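Long-range contacts in carbohydrate deacetylase Agd3 (PDB 6NWZ), which probably removes N-acetyl groups from galactosaminogalactan, an exopolysaccharide required for Aspergillus fumigatus biofilm formation, and binds zinc: residues R246-N251 / V585-V590; S297-V302 / T591-E596; G134-T139 / G168-P173; E142-F147 / G161-T166. All blocks are in the same frame, centred on the assembly; numbering follows the deposited sequence.

How the contacts relate
The four contacts fall into two adjoining pairs. Contacts 1 and 2, with centres 13 Å apart, lie in the central part of the chain and share continuous backbone: 585-590 runs straight into 591-596, and Leu589 O lies 2.7 Å from Ser297 N. Contacts 3 and 4, also 13 Å apart between centres, belong to the CBM87 module, where 142-147 and 161-166 pair within the chain spanned by contact 3 and His171 joins the two. Contact 4 approaches contact 1 to about 7 Å between nearest atoms. Both contacts 1 and 2 lie near zinc ligands: the side chain of Val248 is about 8 Å from that of His534, and that of Glu301 about 8 Å from that of Asp255.

Contact 1 (R246-N251 / V585-V590); sequences RRVNLN and VDWPLV
Val248 and Asn249 run alongside Leu589 and Val590 in roughly the same direction, the two irregular segments diverging by 42° and bringing the CA atoms of Asn249 and Val590 to 5.0 Å. Backbone bonds between them are weak, Val590 N to Val248 O and Leu250 N to Val590 O. The firmer bond comes from a side chain: Asn249 ND2 donates almost straight to Val590 O at 2.7 Å, approaching from above the carbonyl plane. A water helps too, accepting from Arg247 NH1 and Val248 N and donating to Pro588 O; the Arg247 guanidinium also forms salt bridges with Glu656 and Asp661.

Arg246 lays its guanidinium flat on Trp587, the planes 17° apart. CZ sits 3.5 Å from the centroid of the Trp587 five-membered ring, a cation-pi contact, while Arg246 CD covers the six-membered ring at 3.8 Å. A bend at chi3 (79°) turns the group onto this face; Val585 CB covers the opposite one, so the indole is sandwiched. Arginine suits the place because its edge can still bond while its face stacks: Asp661 forms a salt bridge with it and Thr155 O accepts from NH1. Trp587 NE1 is likewise satisfied, by Ala156 O.

Val248 spreads its two methyls between neighbours. CG2 meets the edge of the indole, 3.7 Å from Trp587 CE3, and CG1 lies 3.6 Å from Leu589 CD2; Phe581 of helix 569-584 packs against all three residues. The arrangement is the buried lead-in to strand 252-257, which carries the zinc ligands Asp255 and Asp256 in the largely parallel sheet of the deacetylase domain.

Contact 2 (S297-V302 / T591-E596); sequences SYFVEV and TITHQE
Glu301, on strand 300-304 of the deacetylase sheet, reaches across to the start of helix 594-607, where Thr593 and Glu596 form a capping box. Glu301 OE2 accepts from His594 N at 2.7 Å through the syn lone pair, at an N-H...O angle of 166°. The extended chain carries the carboxylate across to the helix, and a carboxylate suits a helix N-terminus, whose partial positive charge would probably stabilise the ionised form. The second oxygen, OE1, is held by Gln253 NE2 and by a water that also donates to Ile592 O.

Within the box, Glu596 N donates to Thr593 OG1 at 3.1 Å, and Thr593 N donates to Glu596 OE1 at the same length. Three amides at the helix start thus have side-chain acceptors, two supplied by the box itself and one by Glu301.

At the other end of the contact, Thr591 N donates to Ser297 O at 2.7 Å, and a water joins Ser297 OG to Thr591 O. Threonine suits position 591 by using both branches. OG1 bonds to Leu250 O and also receives a weak bond from Phe299 N. The methyl goes to the aromatic side: Phe299, whose ring also stacks with Trp424, presents a face to Thr591 CG2, which rests 3.5 Å from the ring centroid and only 8° off its normal.

Contact 3 (G134-T139 / G168-P173); sequences GGCCNT and GLWHYP
Trp170 and Cys136 meet where two irregular loops of the CBM87 module pass in nearly opposite directions, 149° apart, making a cysteine sulfur-aromatic contact. From Trp170 CB the side chain leaves with CG anti to the backbone N (chi1 -163°), which carries the indole out beside the other loop. CD2 is 3.8 Å from Cys136 SG, and CE3 next to it meets the same sulfur. Farther round the six-membered ring, CE2 and CZ2 lie under Cys136 N, which stands over the ring face toward its rim. CZ2 also approaches Gly135 CA at 3.4 Å; a glycine suits this spot, having no side chain to hold the indole off, although the residue is poorly ordered. At the tip, CH2 also lies near Cys136 N, and CZ3 meets Cys137 O at 3.6 Å.

The sulfur of Cys136 also accepts from His171 N at 3.6 Å, a long but normal distance for sulfur, so the one sulfur serves both an aromatic ring and a backbone N-H. Cys136 CB faces the imidazole of His171, a ring gripped at both nitrogens. NE2 bonds to Gln143 OE1, while ND1 donates to Leu169 O of its own loop at 2.9 Å.

Contact 4 (E142-F147 / G161-T166); sequences EQLLSF and GATVST
Glu142 clasps the end of the opposite segment with both carboxylate oxygens, flanking a short antiparallel pairing of strand 144-147 with the weakly bonded strand 164-165 in the CBM87 module. Ser165 OG donates to OE1 of Glu142 at 2.7 Å, and Thr166 N donates to OE2 of the same carboxylate at 3.2 Å, each through a syn lone pair. A bend at chi2 (72°) folds the glutamate back so that both bonds can be made. Ser165 OG has another partner in Glu167 N, as a small hydroxyl that both gives and accepts can.

Thr166 OG1 also lies close to Gln143 O, in a hydrogen bond whose very short length is doubtful at this resolution. Next along, Leu145 and Val164 form the hydrogen-bonded pair of the strands: Leu145 N donates to Val164 O at 2.9 Å, and Val164 N to Leu145 O at 2.7 Å. The pairing closes with Gly161 N bonded to Phe147 O at 2.8 Å; glycine suits this place because, at its positive phi, a CB would be jammed against the preceding carbonyl oxygen.

The packing divides between two faces. Leu145 and Val164 run next to each other toward helix 224-237, where Leu145 meets Leu229 and Val164 meets Tyr228. Thr166 extends this apolar patch with its methyl, CG2 lying 3.5 Å from Leu145 CB. Beyond Val164 comes Leu584 of helix 569-584, so the hairpin also reaches the deacetylase domain, while strand 182-188 continues the sheet past 144-147. On the other face, Leu144 packs its CD1 4.0 Å from Thr163 CB.

Contact 1 (R246-N251 / V585-V590)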
loop_
_atom_site.group_PDB
_atom_site.type_symbol
_atom_site.label_atom_id
_atom_site.label_comp_id
_atom_site.label_asym_id
_atom_site.label_seq_id
_atom_site.Cartn_x
_atom_site.Cartn_y
_atom_site.Cartn_z
ATOM N N ARG A 246 -0.077 5.836 10.213
ATOM C CA ARG A 246 0.134 6.217 8.815
ATOM C C ARG A 246 1.562 5.879 8.402
ATOM O O ARG A 246 2.501 6.609 8.741
ATOM C CB ARG A 246 -0.135 7.704 8.600
ATOM C CG ARG A 246 0.095 8.152 7.164
ATOM C CD ARG A 246 0.153 9.667 7.051
ATOM N NE ARG A 246 1.451 10.197 7.461
ATOM C CZ ARG A 246 1.674 11.466 7.792
ATOM N NH1 ARG A 246 0.681 12.346 7.773
ATOM N NH2 ARG A 246 2.890 11.856 8.151
ATOM N N ARG A 247 1.722 4.800 7.638
ATOM C CA ARG A 247 3.025 4.387 7.133
ATOM C C ARG A 247 2.888 3.966 5.676
ATOM O O ARG A 247 1.900 3.330 5.300
ATOM C CB ARG A 247 3.600 3.242 7.981
ATOM C CG ARG A 247 4.791 2.509 7.370
ATOM C CD ARG A 247 6.041 3.372 7.325
ATOM N NE ARG A 247 6.526 3.699 8.661
ATOM C CZ ARG A 247 6.480 4.916 9.195
ATOM N NH1 ARG A 247 5.982 5.932 8.501
ATOM N NH2 ARG A 247 6.943 5.117 10.421
ATOM N N VAL A 248 3.871 4.333 4.854
ATOM C CA VAL A 248 3.929 3.916 3.456
ATOM C C VAL A 248 5.180 3.072 3.262
ATOM O O VAL A 248 6.300 3.557 3.470
ATOM C CB VAL A 248 3.925 5.112 2.493
ATOM C CG1 VAL A 248 4.139 4.636 1.060
ATOM C CG2 VAL A 248 2.622 5.866 2.600
ATOM N N ASN A 249 4.994 1.814 2.873
ATOM C CA ASN A 249 6.106 0.916 2.596
ATOM C C ASN A 249 6.322 0.817 1.093
ATOM O O ASN A 249 5.363 0.723 0.322
ATOM C CB ASN A 249 5.863 -0.481 3.175
ATOM C CG ASN A 249 5.987 -0.526 4.689
ATOM O OD1 ASN A 249 5.088 -1.010 5.379
ATOM N ND2 ASN A 249 7.107 -0.035 5.209
ATOM N N LEU A 250 7.585 0.832 0.681
ATOM C CA LEU A 250 7.955 0.667 -0.723
ATOM C C LEU A 250 8.875 -0.549 -0.827
ATOM O O LEU A 250 10.098 -0.429 -0.726
ATOM C CB LEU A 250 8.613 1.921 -1.270
ATOM C CG LEU A 250 8.972 1.862 -2.752
ATOM C CD1 LEU A 250 7.724 1.623 -3.596
ATOM C CD2 LEU A 250 9.698 3.133 -3.174
ATOM N N ASN A 251 8.278 -1.720 -1.034
ATOM C CA ASN A 251 9.007 -2.973 -1.176
ATOM C C ASN A 251 8.984 -3.393 -2.640
ATOM O O ASN A 251 7.908 -3.615 -3.205
ATOM C CB ASN A 251 8.397 -4.063 -0.298
ATOM C CG ASN A 251 8.358 -3.677 1.164
ATOM O OD1 ASN A 251 9.032 -2.737 1.587
ATOM N ND2 ASN A 251 7.573 -4.406 1.948
ATOM N N VAL A 585 3.596 14.534 -0.992
ATOM C CA VAL A 585 3.647 14.466 0.462
ATOM C C VAL A 585 5.101 14.539 0.918
ATOM O O VAL A 585 6.033 14.382 0.128
ATOM C CB VAL A 585 2.987 13.185 1.006
ATOM C CG1 VAL A 585 1.542 13.085 0.543
ATOM C CG2 VAL A 585 3.765 11.974 0.551
ATOM N N ASP A 586 5.288 14.774 2.219
ATOM C CA ASP A 586 6.616 14.744 2.819
ATOM C C ASP A 586 6.828 13.511 3.693
ATOM O O ASP A 586 7.775 13.468 4.484
ATOM C CB ASP A 586 6.886 16.014 3.627
ATOM C CG ASP A 586 5.907 16.207 4.766
ATOM O OD1 ASP A 586 6.047 15.521 5.804
ATOM O OD2 ASP A 586 4.990 17.041 4.621
ATOM N N TRP A 587 5.971 12.502 3.561
ATOM C CA TRP A 587 6.081 11.313 4.384
ATOM C C TRP A 587 7.347 10.532 4.040
ATOM O O TRP A 587 7.871 10.629 2.926
ATOM C CB TRP A 587 4.866 10.411 4.188
ATOM C CG TRP A 587 3.542 11.100 4.309
ATOM C CD1 TRP A 587 3.281 12.290 4.929
ATOM C CD2 TRP A 587 2.294 10.636 3.789
ATOM N NE1 TRP A 587 1.944 12.591 4.824
ATOM C CE2 TRP A 587 1.317 11.589 4.127
ATOM C CE3 TRP A 587 1.909 9.502 3.066
ATOM C CZ2 TRP A 587 -0.019 11.445 3.769
ATOM C CZ3 TRP A 587 0.583 9.361 2.712
ATOM C CH2 TRP A 587 -0.365 10.326 3.063
ATOM N N PRO A 588 7.856 9.748 4.982
ATOM C CA PRO A 588 8.961 8.841 4.666
ATOM C C PRO A 588 8.493 7.675 3.808
ATOM O O PRO A 588 7.314 7.310 3.784
ATOM C CB PRO A 588 9.433 8.355 6.044
ATOM C CG PRO A 588 8.868 9.341 7.023
ATOM C CD PRO A 588 7.575 9.797 6.425
ATOM N N LEU A 589 9.445 7.099 3.080
ATOM C CA LEU A 589 9.273 5.814 2.415
ATOM C C LEU A 589 10.191 4.820 3.112
ATOM O O LEU A 589 11.412 5.010 3.132
ATOM C CB LEU A 589 9.603 5.897 0.926
ATOM C CG LEU A 589 8.646 6.680 0.026
ATOM C CD1 LEU A 589 9.259 6.898 -1.347
ATOM C CD2 LEU A 589 7.323 5.953 -0.099
ATOM N N VAL A 590 9.608 3.776 3.691
ATOM C CA VAL A 590 10.362 2.808 4.476
ATOM C C VAL A 590 10.236 1.443 3.819
ATOM O O VAL A 590 9.123 0.933 3.645
ATOM C CB VAL A 590 9.882 2.760 5.932
ATOM C CG1 VAL A 590 10.696 1.757 6.698
ATOM C CG2 VAL A 590 10.002 4.136 6.563
HETATM O O HOH W 1 3.730 15.035 8.113
HETATM O O HOH W 2 5.417 6.377 5.979
#

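Contact 2 (S297-V302 / T591-E596)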
loop_
_atom_site.group_PDB
_atom_site.type_symbol
_atom_site.label_atom_id
_atom_site.label_comp_id
_atom_site.label_asym_id
_atom_site.label_seq_id
_atom_site.Cartn_x
_atom_site.Cartn_y
_atom_site.Cartn_z
ATOM N N SER A 297 14.010 5.183 3.943
ATOM C CA SER A 297 14.985 4.102 3.928
ATOM C C SER A 297 14.564 3.052 2.910
ATOM O O SER A 297 13.667 2.245 3.182
ATOM C CB SER A 297 15.120 3.470 5.315
ATOM O OG SER A 297 15.866 2.269 5.244
ATOM N N TYR A 298 15.198 3.049 1.741
ATOM C CA TYR A 298 14.813 2.163 0.651
ATOM C C TYR A 298 15.941 1.196 0.318
ATOM O O TYR A 298 17.115 1.579 0.286
ATOM C CB TYR A 298 14.433 2.965 -0.595
ATOM C CG TYR A 298 14.201 2.116 -1.826
ATOM C CD1 TYR A 298 13.005 1.430 -2.009
ATOM C CD2 TYR A 298 15.176 2.006 -2.810
ATOM C CE1 TYR A 298 12.792 0.654 -3.135
ATOM C CE2 TYR A 298 14.973 1.232 -3.941
ATOM C CZ TYR A 298 13.781 0.559 -4.098
ATOM O OH TYR A 298 13.582 -0.209 -5.221
ATOM N N PHE A 299 15.578 -0.061 0.068
ATOM C CA PHE A 299 16.514 -1.035 -0.475
ATOM C C PHE A 299 15.755 -2.001 -1.373
ATOM O O PHE A 299 14.522 -2.069 -1.353
ATOM C CB PHE A 299 17.284 -1.781 0.629
ATOM C CG PHE A 299 16.423 -2.638 1.527
ATOM C CD1 PHE A 299 16.048 -3.919 1.146
ATOM C CD2 PHE A 299 16.026 -2.176 2.771
ATOM C CE1 PHE A 299 15.272 -4.709 1.979
ATOM C CE2 PHE A 299 15.253 -2.961 3.609
ATOM C CZ PHE A 299 14.875 -4.230 3.211
ATOM N N VAL A 300 16.514 -2.758 -2.163
ATOM C CA VAL A 300 15.962 -3.674 -3.154
ATOM C C VAL A 300 16.087 -5.099 -2.633
ATOM O O VAL A 300 17.182 -5.536 -2.254
ATOM C CB VAL A 300 16.678 -3.519 -4.507
ATOM C CG1 VAL A 300 16.052 -4.434 -5.538
ATOM C CG2 VAL A 300 16.636 -2.067 -4.960
ATOM N N GLU A 301 14.970 -5.825 -2.626
ATOM C CA GLU A 301 14.913 -7.199 -2.142
ATOM C C GLU A 301 14.902 -8.167 -3.316
ATOM O O GLU A 301 14.164 -7.974 -4.288
ATOM C CB GLU A 301 13.673 -7.423 -1.274
ATOM C CG GLU A 301 13.730 -8.667 -0.403
ATOM C CD GLU A 301 12.555 -8.757 0.553
ATOM O OE1 GLU A 301 11.444 -8.334 0.167
ATOM O OE2 GLU A 301 12.744 -9.243 1.691
ATOM N N VAL A 302 15.704 -9.223 -3.205
ATOM C CA VAL A 302 16.000 -10.120 -4.316
ATOM C C VAL A 302 15.565 -11.537 -3.956
ATOM O O VAL A 302 15.826 -12.011 -2.842
ATOM C CB VAL A 302 17.497 -10.083 -4.671
ATOM C CG1 VAL A 302 17.793 -11.067 -5.781
ATOM C CG2 VAL A 302 17.893 -8.679 -5.084
ATOM N N THR A 591 11.374 0.860 3.446
ATOM C CA THR A 591 11.423 -0.505 2.939
ATOM C C THR A 591 11.677 -1.455 4.101
ATOM O O THR A 591 12.545 -1.197 4.944
ATOM C CB THR A 591 12.518 -0.664 1.877
ATOM O OG1 THR A 591 12.238 0.176 0.754
ATOM C CG2 THR A 591 12.605 -2.106 1.403
ATOM N N ILE A 592 10.905 -2.542 4.158
ATOM C CA ILE A 592 11.105 -3.593 5.145
ATOM C C ILE A 592 11.211 -4.923 4.412
ATOM O O ILE A 592 10.734 -5.078 3.287
ATOM C CB ILE A 592 9.978 -3.636 6.199
ATOM C CG1 ILE A 592 8.621 -3.860 5.534
ATOM C CG2 ILE A 592 9.947 -2.349 6.985
ATOM C CD1 ILE A 592 7.459 -3.790 6.500
ATOM N N THR A 593 11.857 -5.887 5.067
ATOM C CA THR A 593 12.047 -7.192 4.454
ATOM C C THR A 593 10.713 -7.919 4.320
ATOM O O THR A 593 9.719 -7.581 4.969
ATOM C CB THR A 593 13.017 -8.051 5.266
ATOM O OG1 THR A 593 12.378 -8.497 6.467
ATOM C CG2 THR A 593 14.266 -7.260 5.615
ATOM N N HIS A 594 10.705 -8.930 3.450
ATOM C CA HIS A 594 9.511 -9.747 3.275
ATOM C C HIS A 594 9.048 -10.318 4.607
ATOM O O HIS A 594 7.848 -10.342 4.900
ATOM C CB HIS A 594 9.795 -10.862 2.265
ATOM C CG HIS A 594 8.670 -11.833 2.089
ATOM N ND1 HIS A 594 7.899 -11.877 0.949
ATOM C CD2 HIS A 594 8.205 -12.816 2.897
ATOM C CE1 HIS A 594 6.996 -12.836 1.067
ATOM N NE2 HIS A 594 7.161 -13.420 2.240
ATOM N N GLN A 595 9.999 -10.760 5.437
ATOM C CA GLN A 595 9.667 -11.288 6.755
ATOM C C GLN A 595 9.018 -10.225 7.634
ATOM O O GLN A 595 8.008 -10.490 8.297
ATOM C CB GLN A 595 10.930 -11.844 7.413
ATOM C CG GLN A 595 10.710 -12.479 8.771
ATOM C CD GLN A 595 11.835 -13.422 9.163
ATOM O OE1 GLN A 595 12.630 -13.841 8.322
ATOM N NE2 GLN A 595 11.906 -13.759 10.443
ATOM N N GLU A 596 9.584 -9.013 7.652
ATOM C CA GLU A 596 8.982 -7.926 8.418
ATOM C C GLU A 596 7.621 -7.544 7.852
ATOM O O GLU A 596 6.683 -7.257 8.604
ATOM C CB GLU A 596 9.904 -6.705 8.429
ATOM C CG GLU A 596 11.175 -6.865 9.249
ATOM C CD GLU A 596 12.116 -5.681 9.107
ATOM O OE1 GLU A 596 12.785 -5.565 8.054
ATOM O OE2 GLU A 596 12.181 -4.862 10.049
HETATM O O HOH W 3 14.459 0.365 6.611
HETATM O O HOH W 4 11.395 -5.322 0.683
#

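Contact 3 (G134-T139 / G168-P173)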
loop_
_atom_site.group_PDB
_atom_site.type_symbol
_atom_site.label_atom_id
_atom_site.label_comp_id
_atom_site.label_asym_id
_atom_site.label_seq_id
_atom_site.Cartn_x
_atom_site.Cartn_y
_atom_site.Cartn_z
ATOM N N GLY A 134 -22.361 25.999 -12.970
ATOM C CA GLY A 134 -22.079 25.004 -13.983
ATOM C C GLY A 134 -21.410 23.749 -13.460
ATOM O O GLY A 134 -20.894 23.718 -12.337
ATOM N N GLY A 135 -21.406 22.702 -14.276
ATOM C CA GLY A 135 -20.697 21.496 -13.922
ATOM C C GLY A 135 -19.199 21.693 -14.018
ATOM O O GLY A 135 -18.677 22.807 -14.049
ATOM N N CYS A 136 -18.492 20.570 -14.088
ATOM C CA CYS A 136 -17.041 20.616 -13.959
ATOM C C CYS A 136 -16.342 20.516 -15.307
ATOM O O CYS A 136 -16.006 21.532 -15.925
ATOM C CB CYS A 136 -16.564 19.493 -13.040
ATOM S SG CYS A 136 -16.384 17.867 -13.809
ATOM N N CYS A 137 -16.124 19.281 -15.757
ATOM C CA CYS A 137 -15.417 18.977 -16.988
ATOM C C CYS A 137 -15.934 17.650 -17.519
ATOM O O CYS A 137 -16.113 16.697 -16.755
ATOM C CB CYS A 137 -13.905 18.904 -16.759
ATOM S SG CYS A 137 -13.184 20.426 -16.118
ATOM N N ASN A 138 -16.165 17.593 -18.825
ATOM C CA ASN A 138 -16.664 16.379 -19.456
ATOM C C ASN A 138 -15.558 15.325 -19.498
ATOM O O ASN A 138 -14.508 15.449 -18.859
ATOM C CB ASN A 138 -17.205 16.691 -20.847
ATOM C CG ASN A 138 -18.335 17.694 -20.818
ATOM O OD1 ASN A 138 -19.129 17.722 -19.876
ATOM N ND2 ASN A 138 -18.412 18.531 -21.846
ATOM N N THR A 139 -15.799 14.258 -20.256
ATOM C CA THR A 139 -14.821 13.187 -20.392
ATOM C C THR A 139 -13.570 13.707 -21.089
ATOM O O THR A 139 -13.656 14.393 -22.112
ATOM C CB THR A 139 -15.414 12.015 -21.176
ATOM O OG1 THR A 139 -16.684 11.648 -20.617
ATOM C CG2 THR A 139 -14.487 10.811 -21.126
ATOM N N GLY A 168 -12.497 12.817 -14.453
ATOM C CA GLY A 168 -13.353 11.738 -14.030
ATOM C C GLY A 168 -14.115 11.997 -12.750
ATOM O O GLY A 168 -15.067 11.268 -12.455
ATOM N N LEU A 169 -13.723 13.003 -11.978
ATOM C CA LEU A 169 -14.417 13.370 -10.752
ATOM C C LEU A 169 -15.259 14.607 -11.030
ATOM O O LEU A 169 -14.717 15.672 -11.345
ATOM C CB LEU A 169 -13.424 13.638 -9.622
ATOM C CG LEU A 169 -12.468 12.510 -9.234
ATOM C CD1 LEU A 169 -11.488 12.974 -8.158
ATOM C CD2 LEU A 169 -13.251 11.295 -8.764
ATOM N N TRP A 170 -16.577 14.464 -10.930
ATOM C CA TRP A 170 -17.454 15.609 -11.129
ATOM C C TRP A 170 -17.293 16.584 -9.969
ATOM O O TRP A 170 -17.348 16.184 -8.801
ATOM C CB TRP A 170 -18.905 15.146 -11.251
ATOM C CG TRP A 170 -19.818 16.174 -11.839
ATOM C CD1 TRP A 170 -20.749 16.919 -11.177
ATOM C CD2 TRP A 170 -19.884 16.576 -13.213
ATOM N NE1 TRP A 170 -21.394 17.760 -12.055
ATOM C CE2 TRP A 170 -20.880 17.569 -13.310
ATOM C CE3 TRP A 170 -19.200 16.191 -14.371
ATOM C CZ2 TRP A 170 -21.207 18.181 -14.517
ATOM C CZ3 TRP A 170 -19.523 16.804 -15.567
ATOM C CH2 TRP A 170 -20.518 17.787 -15.632
ATOM N N HIS A 171 -17.080 17.864 -10.284
ATOM C CA HIS A 171 -16.917 18.892 -9.261
ATOM C C HIS A 171 -17.688 20.146 -9.665
ATOM O O HIS A 171 -18.277 20.222 -10.745
ATOM C CB HIS A 171 -15.440 19.203 -9.014
ATOM C CG HIS A 171 -14.664 19.490 -10.260
ATOM N ND1 HIS A 171 -14.139 18.493 -11.055
ATOM C CD2 HIS A 171 -14.320 20.661 -10.847
ATOM C CE1 HIS A 171 -13.502 19.037 -12.078
ATOM N NE2 HIS A 171 -13.601 20.350 -11.978
ATOM N N TYR A 172 -17.697 21.134 -8.772
ATOM C CA TYR A 172 -18.433 22.379 -8.991
ATOM C C TYR A 172 -17.557 23.548 -8.562
ATOM O O TYR A 172 -17.391 23.798 -7.357
ATOM C CB TYR A 172 -19.754 22.398 -8.226
ATOM C CG TYR A 172 -20.596 21.151 -8.371
ATOM C CD1 TYR A 172 -20.421 20.075 -7.510
ATOM C CD2 TYR A 172 -21.574 21.055 -9.355
ATOM C CE1 TYR A 172 -21.187 18.933 -7.627
ATOM C CE2 TYR A 172 -22.348 19.911 -9.480
ATOM C CZ TYR A 172 -22.147 18.853 -8.610
ATOM O OH TYR A 172 -22.905 17.707 -8.715
ATOM N N PRO A 173 -16.974 24.276 -9.511
ATOM C CA PRO A 173 -16.221 25.484 -9.155
ATOM C C PRO A 173 -17.087 26.446 -8.356
ATOM O O PRO A 173 -18.232 26.728 -8.718
ATOM C CB PRO A 173 -15.828 26.062 -10.516
ATOM C CG PRO A 173 -15.774 24.867 -11.416
ATOM C CD PRO A 173 -16.879 23.962 -10.946
#

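Contact 4 (E142-F147 / G161-T166)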
loop_
_atom_site.group_PDB
_atom_site.type_symbol
_atom_site.label_atom_id
_atom_site.label_comp_id
_atom_site.label_asym_id
_atom_site.label_seq_id
_atom_site.Cartn_x
_atom_site.Cartn_y
_atom_site.Cartn_z
ATOM N N GLU A 142 -9.494 18.021 -18.507
ATOM C CA GLU A 142 -8.733 18.103 -17.270
ATOM C C GLU A 142 -8.951 19.449 -16.591
ATOM O O GLU A 142 -9.101 20.479 -17.254
ATOM C CB GLU A 142 -7.244 17.894 -17.559
ATOM C CG GLU A 142 -6.325 18.116 -16.374
ATOM C CD GLU A 142 -6.434 17.012 -15.347
ATOM O OE1 GLU A 142 -5.913 15.910 -15.616
ATOM O OE2 GLU A 142 -7.048 17.242 -14.281
ATOM N N GLN A 143 -8.987 19.428 -15.260
ATOM C CA GLN A 143 -8.920 20.643 -14.457
ATOM C C GLN A 143 -8.041 20.344 -13.257
ATOM O O GLN A 143 -8.378 19.478 -12.444
ATOM C CB GLN A 143 -10.304 21.121 -14.008
ATOM C CG GLN A 143 -10.270 22.466 -13.287
ATOM C CD GLN A 143 -11.636 23.117 -13.178
ATOM O OE1 GLN A 143 -12.632 22.451 -12.899
ATOM N NE2 GLN A 143 -11.691 24.424 -13.409
ATOM N N LEU A 144 -6.919 21.046 -13.155
ATOM C CA LEU A 144 -5.964 20.781 -12.093
ATOM C C LEU A 144 -6.482 21.305 -10.761
ATOM O O LEU A 144 -7.128 22.354 -10.695
ATOM C CB LEU A 144 -4.614 21.408 -12.423
ATOM C CG LEU A 144 -3.953 20.774 -13.647
ATOM C CD1 LEU A 144 -2.533 21.263 -13.784
ATOM C CD2 LEU A 144 -3.994 19.256 -13.550
ATOM N N LEU A 145 -6.197 20.554 -9.701
ATOM C CA LEU A 145 -6.632 20.863 -8.346
ATOM C C LEU A 145 -5.419 20.856 -7.429
ATOM O O LEU A 145 -4.507 20.045 -7.607
ATOM C CB LEU A 145 -7.675 19.844 -7.865
ATOM C CG LEU A 145 -7.928 19.650 -6.368
ATOM C CD1 LEU A 145 -8.557 20.881 -5.777
ATOM C CD2 LEU A 145 -8.824 18.456 -6.141
ATOM N N SER A 146 -5.405 21.761 -6.454
ATOM C CA SER A 146 -4.281 21.828 -5.531
ATOM C C SER A 146 -4.730 22.456 -4.222
ATOM O O SER A 146 -5.610 23.321 -4.204
ATOM C CB SER A 146 -3.127 22.640 -6.115
ATOM O OG SER A 146 -3.470 24.012 -6.126
ATOM N N PHE A 147 -4.105 22.017 -3.129
ATOM C CA PHE A 147 -4.303 22.666 -1.840
ATOM C C PHE A 147 -3.575 24.001 -1.813
ATOM O O PHE A 147 -2.393 24.082 -2.164
ATOM C CB PHE A 147 -3.801 21.777 -0.701
ATOM C CG PHE A 147 -4.718 20.636 -0.377
ATOM C CD1 PHE A 147 -5.951 20.870 0.210
ATOM C CD2 PHE A 147 -4.350 19.333 -0.661
ATOM C CE1 PHE A 147 -6.801 19.823 0.503
ATOM C CE2 PHE A 147 -5.193 18.284 -0.370
ATOM C CZ PHE A 147 -6.420 18.528 0.212
ATOM N N GLY A 161 0.281 23.513 -2.969
ATOM C CA GLY A 161 0.479 23.968 -4.327
ATOM C C GLY A 161 0.709 22.883 -5.355
ATOM O O GLY A 161 0.700 23.181 -6.556
ATOM N N ALA A 162 0.919 21.641 -4.934
ATOM C CA ALA A 162 1.154 20.562 -5.883
ATOM C C ALA A 162 -0.158 20.179 -6.552
ATOM O O ALA A 162 -1.135 19.855 -5.869
ATOM C CB ALA A 162 1.777 19.361 -5.176
ATOM N N THR A 163 -0.183 20.221 -7.884
ATOM C CA THR A 163 -1.420 20.002 -8.621
ATOM C C THR A 163 -1.691 18.515 -8.807
ATOM O O THR A 163 -0.771 17.720 -9.024
ATOM C CB THR A 163 -1.365 20.689 -9.988
ATOM O OG1 THR A 163 -0.152 20.326 -10.656
ATOM C CG2 THR A 163 -1.428 22.202 -9.840
ATOM N N VAL A 164 -2.971 18.146 -8.717
ATOM C CA VAL A 164 -3.447 16.799 -8.994
ATOM C C VAL A 164 -4.596 16.891 -9.994
ATOM O O VAL A 164 -5.112 17.970 -10.288
ATOM C CB VAL A 164 -3.896 16.051 -7.719
ATOM C CG1 VAL A 164 -2.713 15.831 -6.779
ATOM C CG2 VAL A 164 -5.022 16.804 -7.027
ATOM N N SER A 165 -4.995 15.733 -10.513
ATOM C CA SER A 165 -5.977 15.671 -11.586
ATOM C C SER A 165 -7.380 15.447 -11.039
ATOM O O SER A 165 -7.578 14.666 -10.106
ATOM C CB SER A 165 -5.628 14.551 -12.565
ATOM O OG SER A 165 -6.655 14.390 -13.525
ATOM N N THR A 166 -8.353 16.136 -11.634
ATOM C CA THR A 166 -9.761 15.932 -11.318
ATOM C C THR A 166 -10.500 15.179 -12.410
ATOM O O THR A 166 -11.717 14.992 -12.301
ATOM C CB THR A 166 -10.466 17.272 -11.075
ATOM O OG1 THR A 166 -10.393 18.076 -12.261
ATOM C CG2 THR A 166 -9.825 18.009 -9.917
#